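Local structure of catalase-3 (Neurospora crassa, 4AJ9) at residues A2-L6 with A71-F75; A86-L90 with F126-E130; P141-Q146 with D292-F296; E324-Q329 with Q356-H360. The protein breaks down hydrogen peroxide into water and oxygen with a heme cofactor, and so probably protects aerobic cells from peroxide damage. All blocks are in the same frame, centred on the assembly; numbering follows the deposited sequence. Where two conformers were deposited one is given.

Contact 1: residues A2-L6 with A71-F75; sequences ARQRL and AHGIF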
# COMPACT_ATOMS: atom_id res chain seq x y z
N ALA C 2 5.35 9.53 31.69
CA ALA C 2 4.28 8.93 30.89
C ALA C 2 4.79 8.14 29.70
O ALA C 2 4.08 7.27 29.19
CB ALA C 2 3.28 10.00 30.43
N ARG C 3 6.01 8.44 29.26
CA ARG C 3 6.63 7.73 28.12
C ARG C 3 7.36 6.45 28.51
O ARG C 3 7.91 5.77 27.65
CB ARG C 3 7.60 8.65 27.37
CG ARG C 3 6.96 9.86 26.72
CD ARG C 3 7.97 10.64 25.85
NE ARG C 3 8.27 9.95 24.60
CZ ARG C 3 9.33 9.19 24.40
NH1 ARG C 3 10.22 9.01 25.38
NH2 ARG C 3 9.52 8.59 23.23
N GLN C 4 7.37 6.11 29.80
CA GLN C 4 8.15 4.97 30.28
C GLN C 4 8.06 3.74 29.37
O GLN C 4 9.07 3.10 29.07
CB GLN C 4 7.74 4.59 31.71
CG GLN C 4 8.59 3.47 32.31
CD GLN C 4 10.04 3.87 32.50
OE1 GLN C 4 10.34 5.00 32.89
NE2 GLN C 4 10.95 2.95 32.20
N ARG C 5 6.85 3.42 28.93
CA ARG C 5 6.61 2.19 28.17
C ARG C 5 7.31 2.22 26.81
O ARG C 5 7.61 1.17 26.23
CB ARG C 5 5.10 1.96 27.98
CG ARG C 5 4.46 2.91 26.99
CD ARG C 5 2.94 2.87 27.04
NE ARG C 5 2.36 3.87 26.15
CZ ARG C 5 2.27 5.16 26.45
NH1 ARG C 5 2.70 5.59 27.63
NH2 ARG C 5 1.74 6.01 25.58
N LEU C 6 7.59 3.43 26.32
CA LEU C 6 8.21 3.60 25.00
C LEU C 6 9.73 3.39 25.01
O LEU C 6 10.35 3.26 23.95
CB LEU C 6 7.87 4.98 24.42
CG LEU C 6 6.39 5.29 24.16
CD1 LEU C 6 6.23 6.72 23.67
CD2 LEU C 6 5.79 4.30 23.16
N ALA C 71 1.62 15.77 22.78
CA ALA C 71 2.50 15.54 23.92
C ALA C 71 1.98 14.42 24.80
O ALA C 71 0.79 14.10 24.77
CB ALA C 71 2.67 16.82 24.74
N HIS C 72 2.88 13.83 25.58
CA HIS C 72 2.53 12.83 26.59
C HIS C 72 2.20 13.50 27.91
O HIS C 72 2.68 14.59 28.20
CB HIS C 72 3.68 11.86 26.82
CG HIS C 72 4.05 11.04 25.61
ND1 HIS C 72 3.58 9.76 25.41
CD2 HIS C 72 4.85 11.32 24.55
CE1 HIS C 72 4.07 9.29 24.27
NE2 HIS C 72 4.84 10.22 23.74
N GLY C 73 1.40 12.83 28.73
CA GLY C 73 1.16 13.34 30.07
C GLY C 73 0.50 12.32 30.96
O GLY C 73 0.54 11.12 30.68
N ILE C 74 -0.12 12.80 32.03
CA ILE C 74 -0.78 11.92 32.99
C ILE C 74 -2.15 12.49 33.32
O ILE C 74 -2.31 13.70 33.47
CB ILE C 74 0.04 11.79 34.29
CG1 ILE C 74 1.46 11.30 34.00
CG2 ILE C 74 -0.65 10.85 35.28
CD1 ILE C 74 1.55 9.84 33.68
N PHE C 75 -3.14 11.61 33.42
CA PHE C 75 -4.45 11.99 33.93
C PHE C 75 -4.61 11.40 35.33
O PHE C 75 -4.26 10.25 35.57
CB PHE C 75 -5.59 11.50 33.02
CG PHE C 75 -6.94 11.58 33.67
CD1 PHE C 75 -7.66 12.76 33.68
CD2 PHE C 75 -7.49 10.46 34.30
CE1 PHE C 75 -8.90 12.84 34.29
CE2 PHE C 75 -8.74 10.53 34.90
CZ PHE C 75 -9.45 11.72 34.90
O HOH W 1 1.81 8.40 27.08
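This is a buried packing contact in which the N-terminal arm of the chain lies against strand 68-77 of the antiparallel beta-barrel at the heart of the catalase fold. The two segments share no direct hydrogen bond; H72 is at the centre of the contact. Its CA-to-CB bond points toward the arm, and the side chain of R3 lies across one face of its ring: R3 CG stands 3.4 Å from the centroid of the H72 ring, only 15° off the ring normal, a CH-pi contact. L6 CD1 packs 3.4 Å from H72 CE1. The arm folds into a short 3-10 segment that includes L6, with L6 N bonded to R3 O (2.7 Å). Further along the strand, A2 CB sits 3.0 Å from G73 O and 3.7 Å from I74 CD1.

The charged end of R3 is held by salt bridges to E10 and E322, and E322 also takes the hydrogen bond from the far side of the H72 ring, so one acid ties arm and strand together. R3 and L6 also pack on I390 of the second subunit, which places the arm at a subunit interface. On the other ring nitrogen a water bridges the segments: it lies 2.8 Å from H72 ND1 and accepts a hydrogen bond from R5 NH2, also at 2.8 Å.

Contact 2: residues A86-L90 with F126-E130; sequences AASFL and FYTDE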
# COMPACT_ATOMS: atom_id res chain seq x y z
N ALA C 86 -18.43 2.40 35.20
CA ALA C 86 -17.54 1.26 35.45
C ALA C 86 -16.15 1.48 34.86
O ALA C 86 -15.27 0.62 35.01
CB ALA C 86 -18.13 -0.02 34.88
N ALA C 87 -15.96 2.60 34.17
CA ALA C 87 -14.67 2.90 33.53
C ALA C 87 -13.53 2.83 34.54
O ALA C 87 -13.53 3.53 35.54
CB ALA C 87 -14.71 4.26 32.85
N SER C 88 -12.55 1.98 34.26
CA SER C 88 -11.48 1.69 35.20
C SER C 88 -10.61 2.91 35.51
O SER C 88 -10.16 3.09 36.64
CB SER C 88 -10.61 0.54 34.68
OG SER C 88 -9.40 0.45 35.42
N PHE C 89 -10.38 3.75 34.51
CA PHE C 89 -9.50 4.90 34.73
C PHE C 89 -10.15 5.95 35.63
O PHE C 89 -9.48 6.86 36.11
CB PHE C 89 -9.02 5.50 33.40
CG PHE C 89 -10.03 6.36 32.70
CD1 PHE C 89 -11.09 5.78 32.01
CD2 PHE C 89 -9.91 7.74 32.70
CE1 PHE C 89 -12.02 6.57 31.35
CE2 PHE C 89 -10.83 8.53 32.03
CZ PHE C 89 -11.88 7.95 31.37
N LEU C 90 -11.45 5.82 35.87
CA LEU C 90 -12.15 6.74 36.77
C LEU C 90 -12.56 6.06 38.07
O LEU C 90 -13.37 6.59 38.83
CB LEU C 90 -13.38 7.33 36.06
CG LEU C 90 -13.04 8.22 34.86
CD1 LEU C 90 -14.27 8.51 34.03
CD2 LEU C 90 -12.38 9.52 35.34
N PHE C 126 -6.46 7.92 26.63
CA PHE C 126 -6.15 7.40 27.95
C PHE C 126 -5.71 5.97 27.74
O PHE C 126 -6.45 5.17 27.19
CB PHE C 126 -7.40 7.38 28.84
CG PHE C 126 -8.03 8.73 29.07
CD1 PHE C 126 -8.99 9.21 28.19
CD2 PHE C 126 -7.71 9.48 30.19
CE1 PHE C 126 -9.59 10.45 28.40
CE2 PHE C 126 -8.32 10.72 30.42
CZ PHE C 126 -9.26 11.20 29.52
N TYR C 127 -4.49 5.65 28.16
CA TYR C 127 -3.99 4.29 28.05
C TYR C 127 -4.38 3.56 29.35
O TYR C 127 -3.54 3.39 30.25
CB TYR C 127 -2.47 4.30 27.86
CG TYR C 127 -1.96 4.94 26.58
CD1 TYR C 127 -1.74 6.33 26.50
CD2 TYR C 127 -1.66 4.17 25.47
CE1 TYR C 127 -1.25 6.90 25.32
CE2 TYR C 127 -1.18 4.73 24.30
CZ TYR C 127 -0.98 6.10 24.23
OH TYR C 127 -0.49 6.64 23.06
N THR C 128 -5.64 3.14 29.45
CA THR C 128 -6.17 2.58 30.70
C THR C 128 -5.80 1.13 30.86
O THR C 128 -5.37 0.48 29.90
CB THR C 128 -7.70 2.70 30.81
OG1 THR C 128 -8.33 1.58 30.14
CG2 THR C 128 -8.20 4.00 30.21
N ASP C 129 -5.98 0.60 32.07
CA ASP C 129 -5.66 -0.81 32.30
C ASP C 129 -6.77 -1.71 31.75
O ASP C 129 -6.69 -2.93 31.88
CB ASP C 129 -5.37 -1.08 33.77
CG ASP C 129 -6.42 -0.50 34.69
OD1 ASP C 129 -7.58 -0.38 34.26
OD2 ASP C 129 -6.08 -0.16 35.86
N GLU C 130 -7.78 -1.12 31.12
CA GLU C 130 -8.82 -1.88 30.42
C GLU C 130 -8.94 -1.44 28.95
O GLU C 130 -10.02 -1.44 28.37
CB GLU C 130 -10.17 -1.81 31.16
CG GLU C 130 -10.08 -2.47 32.54
CD GLU C 130 -11.40 -2.56 33.30
OE1 GLU C 130 -12.42 -1.98 32.86
OE2 GLU C 130 -11.41 -3.24 34.35
O HOH W 2 -12.91 0.53 31.74
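An ST turn at the end of barrel strand 121-128 meets the 3-10 turn of the loop that follows strand 68-77. T128 OG1 accepts from E130 N at 2.9 Å and is also hydrogen-bonded to G131 O, so the chain turns as it leaves the strand and brings D129 and E130 over S88. The polar link is a very short hydrogen bond, 2.3 Å from S88 OG to D129 OD1. A water accepts from S88 N at 2.9 Å and donates to E130 OE1 at 2.8 Å, while the E130 carboxylate also forms a salt bridge with R416. Below this polar rim the contact is apolar. F89 CB rests on T128 CG2 at 3.6 Å, and the rings of F89 and F126 meet obliquely, with centroids 4.5 Å apart and planes at 36°. Because F126 and T128 alternate along the strand with Y127, both face the loop, whereas Y127 points away and receives R5 in a cation-pi contact. The F89-F126 pair continues into the sheet: F89 meets F133 of strand 131-138 and T97 of strand 96-104, F126 packs on V99 and I135, and F75 of strand 68-77 stands edge-to-face with F126.

Contact 3: residues P141-Q146 with D292-F296; sequences PVFFIQ and DPTKF. With HEM (protoporphyrin IX containing Fe), chain Y.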
# COMPACT_ATOMS: atom_id res chain seq x y z
N PRO C 141 -17.79 23.27 20.99
CA PRO C 141 -18.64 22.21 21.54
C PRO C 141 -19.70 21.68 20.59
O PRO C 141 -20.41 20.74 20.95
CB PRO C 141 -19.32 22.90 22.73
CG PRO C 141 -19.37 24.33 22.33
CD PRO C 141 -18.07 24.58 21.59
N VAL C 142 -19.82 22.26 19.40
CA VAL C 142 -20.81 21.82 18.44
C VAL C 142 -20.16 21.61 17.08
O VAL C 142 -19.17 22.24 16.75
CB VAL C 142 -21.96 22.85 18.30
CG1 VAL C 142 -22.76 22.95 19.60
CG2 VAL C 142 -21.40 24.22 17.87
N PHE C 143 -20.73 20.71 16.29
CA PHE C 143 -20.18 20.47 14.96
C PHE C 143 -21.11 20.96 13.85
O PHE C 143 -22.27 21.23 14.09
CB PHE C 143 -19.82 19.01 14.78
CG PHE C 143 -18.77 18.79 13.72
CD1 PHE C 143 -17.45 19.15 13.96
CD2 PHE C 143 -19.11 18.29 12.49
CE1 PHE C 143 -16.48 18.97 12.99
CE2 PHE C 143 -18.15 18.11 11.51
CZ PHE C 143 -16.84 18.46 11.76
N PHE C 144 -20.58 21.06 12.63
CA PHE C 144 -21.29 21.69 11.50
C PHE C 144 -22.52 20.95 11.01
O PHE C 144 -23.46 21.56 10.50
CB PHE C 144 -20.38 21.83 10.28
CG PHE C 144 -19.22 22.77 10.47
CD1 PHE C 144 -19.39 24.15 10.33
CD2 PHE C 144 -17.96 22.28 10.74
CE1 PHE C 144 -18.31 25.02 10.47
CE2 PHE C 144 -16.87 23.15 10.89
CZ PHE C 144 -17.05 24.51 10.75
N ILE C 145 -22.51 19.63 11.12
CA ILE C 145 -23.51 18.82 10.44
C ILE C 145 -24.07 17.79 11.38
O ILE C 145 -23.46 17.49 12.40
CB ILE C 145 -22.93 18.12 9.20
CG1 ILE C 145 -21.68 17.32 9.61
CG2 ILE C 145 -22.59 19.15 8.11
CD1 ILE C 145 -21.15 16.42 8.55
N GLN C 146 -25.24 17.25 11.04
CA GLN C 146 -26.01 16.42 11.96
C GLN C 146 -25.98 14.94 11.58
O GLN C 146 -26.51 14.10 12.29
CB GLN C 146 -27.46 16.90 12.01
CG GLN C 146 -27.60 18.37 12.40
CD GLN C 146 -29.04 18.84 12.43
OE1 GLN C 146 -29.76 18.73 11.43
NE2 GLN C 146 -29.47 19.36 13.57
N ASP C 292 -28.32 15.56 19.01
CA ASP C 292 -28.01 16.54 17.98
C ASP C 292 -26.68 17.24 18.29
O ASP C 292 -26.60 18.06 19.20
CB ASP C 292 -29.14 17.57 17.89
CG ASP C 292 -28.94 18.60 16.78
OD1 ASP C 292 -27.81 18.71 16.23
OD2 ASP C 292 -29.91 19.32 16.47
N PRO C 293 -25.64 16.94 17.49
CA PRO C 293 -24.29 17.46 17.73
C PRO C 293 -24.12 18.93 17.34
O PRO C 293 -23.02 19.49 17.51
CB PRO C 293 -23.42 16.58 16.81
CG PRO C 293 -24.33 16.27 15.66
CD PRO C 293 -25.72 16.13 16.26
N THR C 294 -25.18 19.54 16.82
CA THR C 294 -25.11 20.96 16.49
C THR C 294 -25.58 21.80 17.67
O THR C 294 -25.70 23.02 17.56
CB THR C 294 -25.97 21.33 15.24
OG1 THR C 294 -27.36 21.14 15.53
CG2 THR C 294 -25.57 20.45 14.03
N LYS C 295 -25.85 21.15 18.80
CA LYS C 295 -26.35 21.84 19.99
C LYS C 295 -25.44 21.54 21.17
O LYS C 295 -24.89 20.44 21.28
CB LYS C 295 -27.76 21.36 20.33
CG LYS C 295 -28.77 21.37 19.18
CD LYS C 295 -29.36 22.75 18.96
CE LYS C 295 -30.48 22.71 17.92
NZ LYS C 295 -30.04 22.10 16.63
N PHE C 296 -25.25 22.53 22.05
CA PHE C 296 -24.64 22.28 23.36
C PHE C 296 -25.65 22.46 24.49
O PHE C 296 -26.70 23.05 24.29
CB PHE C 296 -23.37 23.13 23.59
CG PHE C 296 -23.62 24.62 23.71
CD1 PHE C 296 -23.97 25.18 24.93
CD2 PHE C 296 -23.49 25.45 22.60
CE1 PHE C 296 -24.20 26.54 25.04
CE2 PHE C 296 -23.72 26.81 22.70
CZ PHE C 296 -24.08 27.36 23.92
CHA HEM Y . -9.63 13.35 12.48
CHB HEM Y . -12.50 15.56 15.73
CHC HEM Y . -16.33 14.61 12.91
CHD HEM Y . -13.60 11.68 10.19
C1A HEM Y . -10.05 14.07 13.59
C2A HEM Y . -9.21 14.63 14.64
C3A HEM Y . -10.00 15.25 15.52
C4A HEM Y . -11.38 15.09 15.07
CMA HEM Y . -9.58 16.00 16.81
CAA HEM Y . -7.66 14.55 14.67
CBA HEM Y . -7.16 13.44 15.60
CGA HEM Y . -5.66 13.51 15.66
O1A HEM Y . -4.99 12.61 15.09
O2A HEM Y . -5.12 14.48 16.27
C1B HEM Y . -13.80 15.44 15.27
C2B HEM Y . -14.99 15.84 16.00
C3B HEM Y . -16.06 15.60 15.22
C4B HEM Y . -15.57 15.02 13.99
CMB HEM Y . -14.95 16.46 17.42
CAB HEM Y . -17.56 15.81 15.52
CBB HEM Y . -18.01 15.80 16.78
C1C HEM Y . -15.93 13.67 11.99
C2C HEM Y . -16.81 12.89 11.14
C3C HEM Y . -16.03 12.10 10.38
C4C HEM Y . -14.66 12.33 10.76
CMC HEM Y . -18.34 13.00 11.09
CAC HEM Y . -16.46 11.05 9.34
CBC HEM Y . -17.59 10.37 9.53
C1D HEM Y . -12.29 11.86 10.53
C2D HEM Y . -11.20 11.17 9.90
C3D HEM Y . -9.96 11.69 10.61
C4D HEM Y . -10.43 12.63 11.60
CMD HEM Y . -11.29 10.13 8.75
CAD HEM Y . -8.50 11.27 10.35
CBD HEM Y . -8.15 10.20 11.37
CGD HEM Y . -6.78 9.66 11.09
O1D HEM Y . -6.16 9.10 12.02
O2D HEM Y . -6.29 9.83 9.94
NA HEM Y . -11.36 14.37 13.89
NB HEM Y . -14.19 14.95 14.06
NC HEM Y . -14.63 13.30 11.73
ND HEM Y . -11.81 12.70 11.52
FE HEM Y . -13.00 13.77 12.89
O HOH W 3 -22.42 19.60 22.56
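Two irregular loops pack here out of solvent, and nearly every polar group at the join can be accounted for. The main-chain link is strong: F143 N donates to P293 O at 2.9 Å with an angle of 168°. P293 O is presented by a type I turn, D292 to K295, closed by K295 N to D292 O (3.2 Å). Within it, D292 OD1 accepts from T294 N at 2.8 Å, forming an Asx turn, and from T294 OG1 at 2.6 Å; D292 OD2 forms a salt bridge with K295 NZ at 2.8 Å, and K295 NZ also donates to T294 OG1 (3.1 Å) and to D440 O. Across the join, Q146 NE2 adds a weak hydrogen bond to D292 OD1 (3.2 Å), and its amide also donates to the carbonyl of F438. A water 2.8 Å from P141 O and 2.9 Å from K295 O bridges those carbonyls. T189 and S185 serve the carbonyls of V142 and F144, H188 that of T294, and Q444 OE1 accepts from F296 N. The exception is I145 O, which has no polar partner and sits against P293 CG at 3.6 Å. F143 leads away from the turn to lay its face over the heme vinyl group, F143 CG to HEM CAB 3.7 Å, near the predicted active-site residues H65 and N138: the loop belongs to the distal heme pocket of catalases.

Contact 4: residues E324-Q329 with Q356-H360; sequences EQISFQ and QLNRH. With HEM (protoporphyrin IX containing Fe), chain Y.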
# COMPACT_ATOMS: atom_id res chain seq x y z
N GLU C 324 2.88 11.95 14.52
CA GLU C 324 2.33 11.71 13.18
C GLU C 324 1.62 10.35 13.06
O GLU C 324 0.55 10.26 12.44
CB GLU C 324 3.41 11.83 12.09
CG GLU C 324 2.84 11.80 10.67
CD GLU C 324 2.00 13.03 10.34
OE1 GLU C 324 2.14 14.05 11.05
OE2 GLU C 324 1.22 12.99 9.35
N GLN C 325 2.22 9.32 13.64
CA GLN C 325 1.69 7.97 13.52
C GLN C 325 0.51 7.64 14.44
O GLN C 325 -0.24 6.72 14.16
CB GLN C 325 2.79 6.91 13.70
CG GLN C 325 3.75 6.80 12.52
CD GLN C 325 4.58 5.52 12.53
OE1 GLN C 325 4.67 4.82 11.52
NE2 GLN C 325 5.21 5.22 13.66
N ILE C 326 0.34 8.36 15.54
CA ILE C 326 -0.76 8.02 16.44
C ILE C 326 -2.12 8.07 15.72
O ILE C 326 -2.38 8.98 14.93
CB ILE C 326 -0.79 8.88 17.73
CG1 ILE C 326 -1.67 8.20 18.79
CG2 ILE C 326 -1.22 10.32 17.41
CD1 ILE C 326 -1.62 8.86 20.20
N SER C 327 -2.95 7.06 15.98
CA SER C 327 -4.20 6.86 15.25
C SER C 327 -5.37 6.89 16.22
O SER C 327 -5.66 5.87 16.87
CB SER C 327 -4.18 5.49 14.57
OG SER C 327 -3.15 5.39 13.60
N PHE C 328 -6.04 8.04 16.34
CA PHE C 328 -7.17 8.16 17.26
C PHE C 328 -8.43 7.56 16.65
O PHE C 328 -8.56 7.50 15.42
CB PHE C 328 -7.44 9.63 17.61
CG PHE C 328 -6.40 10.26 18.50
CD1 PHE C 328 -6.47 10.13 19.89
CD2 PHE C 328 -5.36 11.01 17.95
CE1 PHE C 328 -5.52 10.72 20.70
CE2 PHE C 328 -4.41 11.59 18.77
CZ PHE C 328 -4.49 11.45 20.14
N GLN C 329 -9.35 7.11 17.50
CA GLN C 329 -10.64 6.59 17.07
C GLN C 329 -11.70 6.78 18.16
O GLN C 329 -11.48 6.39 19.31
CB GLN C 329 -10.57 5.08 16.81
CG GLN C 329 -9.69 4.61 15.66
CD GLN C 329 -9.89 3.11 15.44
OE1 GLN C 329 -11.02 2.64 15.39
NE2 GLN C 329 -8.79 2.37 15.35
N GLN C 356 -7.47 4.48 8.89
CA GLN C 356 -6.15 4.02 9.33
C GLN C 356 -5.51 3.11 8.28
O GLN C 356 -4.30 3.06 8.14
CB GLN C 356 -6.24 3.27 10.66
CG GLN C 356 -6.85 4.08 11.80
CD GLN C 356 -6.26 5.48 11.89
OE1 GLN C 356 -5.09 5.70 11.56
NE2 GLN C 356 -7.08 6.44 12.33
N LEU C 357 -6.35 2.37 7.57
CA LEU C 357 -5.88 1.52 6.49
C LEU C 357 -5.21 2.35 5.41
O LEU C 357 -4.25 1.90 4.78
CB LEU C 357 -7.04 0.72 5.88
CG LEU C 357 -7.75 -0.27 6.78
CD1 LEU C 357 -9.05 -0.76 6.13
CD2 LEU C 357 -6.82 -1.44 7.14
N ASN C 358 -5.71 3.56 5.17
CA ASN C 358 -5.08 4.44 4.19
C ASN C 358 -3.77 5.02 4.72
O ASN C 358 -2.73 4.94 4.07
CB ASN C 358 -6.00 5.59 3.78
CG ASN C 358 -5.45 6.36 2.59
OD1 ASN C 358 -5.32 5.80 1.50
ND2 ASN C 358 -5.14 7.65 2.78
N ARG C 359 -3.83 5.60 5.91
CA ARG C 359 -2.67 6.27 6.47
C ARG C 359 -1.53 5.28 6.74
O ARG C 359 -0.37 5.58 6.48
CB ARG C 359 -3.05 7.02 7.74
CG ARG C 359 -2.08 8.12 8.10
CD ARG C 359 -2.84 9.34 8.60
NE ARG C 359 -3.43 9.13 9.92
CZ ARG C 359 -2.73 9.05 11.05
NH1 ARG C 359 -1.41 9.13 11.02
NH2 ARG C 359 -3.36 8.86 12.20
N HIS C 360 -1.88 4.11 7.28
CA HIS C 360 -0.86 3.13 7.68
C HIS C 360 -0.64 1.99 6.70
O HIS C 360 0.21 1.13 6.92
CB HIS C 360 -1.14 2.60 9.09
CG HIS C 360 -0.99 3.64 10.16
ND1 HIS C 360 0.23 4.13 10.55
CD2 HIS C 360 -1.92 4.29 10.91
CE1 HIS C 360 0.06 5.03 11.50
NE2 HIS C 360 -1.23 5.15 11.74
CHA HEM Y . -9.63 13.35 12.48
CHB HEM Y . -12.50 15.56 15.73
CHC HEM Y . -16.33 14.61 12.91
CHD HEM Y . -13.60 11.68 10.19
C1A HEM Y . -10.05 14.07 13.59
C2A HEM Y . -9.21 14.63 14.64
C3A HEM Y . -10.00 15.25 15.52
C4A HEM Y . -11.38 15.09 15.07
CMA HEM Y . -9.58 16.00 16.81
CAA HEM Y . -7.66 14.55 14.67
CBA HEM Y . -7.16 13.44 15.60
CGA HEM Y . -5.66 13.51 15.66
O1A HEM Y . -4.99 12.61 15.09
O2A HEM Y . -5.12 14.48 16.27
C1B HEM Y . -13.80 15.44 15.27
C2B HEM Y . -14.99 15.84 16.00
C3B HEM Y . -16.06 15.60 15.22
C4B HEM Y . -15.57 15.02 13.99
CMB HEM Y . -14.95 16.46 17.42
CAB HEM Y . -17.56 15.81 15.52
CBB HEM Y . -18.01 15.80 16.78
C1C HEM Y . -15.93 13.67 11.99
C2C HEM Y . -16.81 12.89 11.14
C3C HEM Y . -16.03 12.10 10.38
C4C HEM Y . -14.66 12.33 10.76
CMC HEM Y . -18.34 13.00 11.09
CAC HEM Y . -16.46 11.05 9.34
CBC HEM Y . -17.59 10.37 9.53
C1D HEM Y . -12.29 11.86 10.53
C2D HEM Y . -11.20 11.17 9.90
C3D HEM Y . -9.96 11.69 10.61
C4D HEM Y . -10.43 12.63 11.60
CMD HEM Y . -11.29 10.13 8.75
CAD HEM Y . -8.50 11.27 10.35
CBD HEM Y . -8.15 10.20 11.37
CGD HEM Y . -6.78 9.66 11.09
O1D HEM Y . -6.16 9.10 12.02
O2D HEM Y . -6.29 9.83 9.94
NA HEM Y . -11.36 14.37 13.89
NB HEM Y . -14.19 14.95 14.06
NC HEM Y . -14.63 13.30 11.73
ND HEM Y . -11.81 12.70 11.52
FE HEM Y . -13.00 13.77 12.89
O HOH W 4 -0.14 10.77 8.85
O HOH W 5 2.94 4.31 9.47
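The C-terminal end of the helix carrying Y352, the probable axial ligand of the heme iron, meets the loop after helix 319-324, and together they hold one heme propionate. Q356 comes first: its OE1 accepts from S327 OG at 2.8 Å, while its NE2 donates to propionate oxygen HEM O1D, also at 2.8 Å. L357 and N358 make no contact with the loop and meet other subunits instead, N358 bonding to R58 O of the third subunit. R359 then grips the same carboxylate twice, NE to HEM O2D at 2.9 Å and NH2 to HEM O1D at 2.8 Å. Its NH2 also donates to I326 O (2.9 Å), and its NH1 makes a weak hydrogen bond to E324 O (2.7 Å), so main-chain carbonyls at the helix end and in the loop also bind the guanidinium in the conformer given. H360 NE2 finally makes a weak hydrogen bond to S327 OG at 2.7 Å. On the loop's other side, I326 packs on F100 and Y127 of strands 96-104 and 121-128, leaving the loop between helix 343-360 and the barrel.

Overall arrangement
All four contacts lie in or against the heme-binding barrel domain, but only contacts 3 and 4 touch the cofactor. They meet it at different points, the vinyl side for contact 3 and a propionate for contact 4, with centres 25 Å apart. Contacts 1 and 2 lie on the barrel wall, the side chains of H72 and F126 each about 13 Å from a heme. Their centres are 15 Å apart and they touch directly: R5 NH2 is 3.0 Å from Y127 CZ, and F75 CG is 3.6 Å from F126 CE2. Y127 also reaches contact 4, its OH 3.8 Å from I326 CD1, which connects the wall to the propionate site. Contacts 1 and 4 both meet the second subunit.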